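Local coordinates for exoenzyme S (PDB 6GN8), which probably acts as a type III secreted toxin that pairs a GTPase-activating domain with an ADP-ribosyltransferase domain, the part in this chain, at residues V126-Y132 with N176-R182. The protein carries 2 engineered substitutions. Residues are numbered along the deposited sequence; the frame is centred on the assembly and turned at random.
Sequences VGHDDGY and NKETDMR
His128 holds CG between its backbone N and carbonyl carbon (chi1 67°), which lays the imidazole alongside Glu178 and Asp180. His128 ND1 donates to Asp180 OD1 at 3.0 Å, in the ring plane and on the syn side but 29° out of the carboxylate plane, while Glu178 CB sits over one face of the His128 ring, 4.1 Å from its centroid. Also in the ring plane, a water links His128 NE2 to Asp130 OD1 and, weakly, to Glu178 OE2. Lys177 has a similar first torsion (chi1 65°) and sets CB over the centre of the Tyr132 ring, 3.8 Å from the centroid; its NZ and Tyr132 OH converge on Asp89 of helix 83-99. Between these two CH-pi contacts, Glu178 N donates to Asp129 O at 2.8 Å, and a second water joins Asp129 N to Thr179 O. Asp129 OD1 accepts from Gly131 N in an Asx turn and also pairs with Arg76. Further along, Gly127 and Met181 exchange two nearly straight backbone bonds, and Val126 CG1 lies over the Arg182 guanidinium, 3.4 Å from Arg182 NH2, which donates to Gly124 O. This is an antiparallel pair of strands 126-128 and 180-188, the second entered through a type II turn from Asn176 to Thr179, at the border of the five-stranded mixed sheet in the ADP-ribosyltransferase domain.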
loop_
_atom_site.group_PDB
_atom_site.type_symbol
_atom_site.label_atom_id
_atom_site.label_comp_id
_atom_site.label_asym_id
_atom_site.label_seq_id
_atom_site.Cartn_x
_atom_site.Cartn_y
_atom_site.Cartn_z
ATOM N N VAL C 126 6.367 10.738 -17.987
ATOM C CA VAL C 126 7.041 12.015 -17.982
ATOM C C VAL C 126 7.468 12.410 -19.410
ATOM O O VAL C 126 7.698 11.554 -20.276
ATOM C CB VAL C 126 8.198 12.146 -16.940
ATOM C CG1 VAL C 126 8.143 11.073 -15.866
ATOM C CG2 VAL C 126 9.578 12.246 -17.574
ATOM N N GLY C 127 7.467 13.727 -19.622
ATOM C CA GLY C 127 7.875 14.417 -20.840
ATOM C C GLY C 127 8.357 15.820 -20.506
ATOM O O GLY C 127 8.381 16.191 -19.331
ATOM N N HIS C 128 8.739 16.618 -21.514
ATOM C CA HIS C 128 9.220 17.982 -21.260
ATOM C C HIS C 128 9.010 18.922 -22.445
ATOM O O HIS C 128 8.919 18.487 -23.595
ATOM C CB HIS C 128 10.713 17.982 -20.867
ATOM C CG HIS C 128 11.656 17.554 -21.952
ATOM N ND1 HIS C 128 12.416 16.404 -21.829
ATOM C CD2 HIS C 128 11.963 18.159 -23.128
ATOM C CE1 HIS C 128 13.137 16.333 -22.939
ATOM N NE2 HIS C 128 12.885 17.361 -23.758
ATOM N N ASP C 129 9.000 20.223 -22.156
ATOM C CA ASP C 129 8.916 21.261 -23.178
ATOM C C ASP C 129 10.356 21.643 -23.594
ATOM O O ASP C 129 11.225 21.766 -22.733
ATOM C CB ASP C 129 8.120 22.477 -22.639
ATOM C CG ASP C 129 7.660 23.451 -23.701
ATOM O OD1 ASP C 129 8.480 23.815 -24.572
ATOM O OD2 ASP C 129 6.479 23.860 -23.657
ATOM N N ASP C 130 10.622 21.817 -24.901
ATOM C CA ASP C 130 11.971 22.197 -25.339
ATOM C C ASP C 130 12.272 23.655 -24.991
ATOM O O ASP C 130 13.439 24.015 -24.782
ATOM C CB ASP C 130 12.177 21.937 -26.834
ATOM C CG ASP C 130 12.465 20.490 -27.190
ATOM O OD1 ASP C 130 12.635 19.658 -26.252
ATOM O OD2 ASP C 130 12.538 20.185 -28.400
ATOM N N GLY C 131 11.223 24.475 -24.923
ATOM C CA GLY C 131 11.346 25.866 -24.514
ATOM C C GLY C 131 11.286 25.989 -23.007
ATOM O O GLY C 131 11.059 24.999 -22.306
ATOM N N TYR C 132 11.490 27.203 -22.487
ATOM C CA TYR C 132 11.328 27.464 -21.051
ATOM C C TYR C 132 9.826 27.409 -20.742
ATOM O O TYR C 132 9.010 27.657 -21.644
ATOM C CB TYR C 132 11.942 28.822 -20.667
ATOM C CG TYR C 132 13.451 28.809 -20.732
ATOM C CD1 TYR C 132 14.122 29.118 -21.914
ATOM C CD2 TYR C 132 14.214 28.488 -19.612
ATOM C CE1 TYR C 132 15.512 29.042 -21.996
ATOM C CE2 TYR C 132 15.607 28.422 -19.680
ATOM C CZ TYR C 132 16.249 28.717 -20.870
ATOM O OH TYR C 132 17.612 28.694 -20.930
ATOM N N ASN C 176 12.946 25.696 -16.057
ATOM C CA ASN C 176 14.053 25.534 -16.994
ATOM C C ASN C 176 13.620 24.853 -18.303
ATOM O O ASN C 176 12.677 24.064 -18.308
ATOM C CB ASN C 176 15.158 24.702 -16.310
ATOM C CG ASN C 176 16.574 25.014 -16.717
ATOM O OD1 ASN C 176 17.516 24.588 -16.069
ATOM N ND2 ASN C 176 16.771 25.773 -17.766
ATOM N N LYS C 177 14.302 25.158 -19.413
ATOM C CA LYS C 177 13.962 24.512 -20.677
ATOM C C LYS C 177 14.287 23.013 -20.532
ATOM O O LYS C 177 15.248 22.676 -19.844
ATOM C CB LYS C 177 14.691 25.177 -21.868
ATOM C CG LYS C 177 16.191 25.042 -21.846
ATOM C CD LYS C 177 16.825 25.478 -23.152
ATOM C CE LYS C 177 18.327 25.237 -23.172
ATOM N NZ LYS C 177 19.073 26.175 -22.282
ATOM N N GLU C 178 13.445 22.130 -21.096
ATOM C CA GLU C 178 13.596 20.661 -21.043
ATOM C C GLU C 178 13.395 20.092 -19.613
ATOM O O GLU C 178 13.919 19.015 -19.294
ATOM C CB GLU C 178 14.943 20.199 -21.643
ATOM C CG GLU C 178 15.052 20.464 -23.139
ATOM C CD GLU C 178 16.384 20.109 -23.766
ATOM O OE1 GLU C 178 16.990 21.000 -24.402
ATOM O OE2 GLU C 178 16.828 18.945 -23.622
ATOM N N THR C 179 12.610 20.787 -18.769
ATOM C CA THR C 179 12.307 20.306 -17.424
ATOM C C THR C 179 11.263 19.216 -17.548
ATOM O O THR C 179 10.146 19.450 -18.030
ATOM C CB THR C 179 11.869 21.424 -16.459
ATOM O OG1 THR C 179 12.977 22.291 -16.251
ATOM C CG2 THR C 179 11.398 20.873 -15.091
ATOM N N ASP C 180 11.665 18.018 -17.129
ATOM C CA ASP C 180 10.861 16.819 -17.116
ATOM C C ASP C 180 9.728 16.992 -16.126
ATOM O O ASP C 180 9.935 17.269 -14.937
ATOM C CB ASP C 180 11.732 15.587 -16.771
ATOM C CG ASP C 180 12.545 14.998 -17.908
ATOM O OD1 ASP C 180 12.121 15.131 -19.078
ATOM O OD2 ASP C 180 13.583 14.364 -17.624
ATOM N N MET C 181 8.526 16.859 -16.655
ATOM C CA MET C 181 7.257 16.947 -15.943
ATOM C C MET C 181 6.445 15.638 -16.112
ATOM O O MET C 181 6.368 15.084 -17.221
ATOM C CB MET C 181 6.436 18.133 -16.466
ATOM C CG MET C 181 7.078 19.494 -16.225
ATOM S SD MET C 181 6.818 20.062 -14.533
ATOM C CE MET C 181 7.341 21.755 -14.702
ATOM N N ARG C 182 5.879 15.146 -15.007
ATOM C CA ARG C 182 4.959 14.022 -14.973
ATOM C C ARG C 182 3.544 14.522 -15.095
ATOM O O ARG C 182 3.137 15.444 -14.372
ATOM C CB ARG C 182 5.088 13.227 -13.683
ATOM C CG ARG C 182 4.388 11.856 -13.772
ATOM C CD ARG C 182 4.645 11.002 -12.546
ATOM N NE ARG C 182 6.072 10.925 -12.222
ATOM C CZ ARG C 182 6.916 10.026 -12.716
ATOM N NH1 ARG C 182 8.198 10.052 -12.371
ATOM N NH2 ARG C 182 6.490 9.102 -13.573
HETATM O O HOH W 1 14.858 17.492 -25.692
HETATM O O HOH W 2 8.889 21.242 -19.564
HETATM O O HOH W 3 15.806 23.111 -25.864
#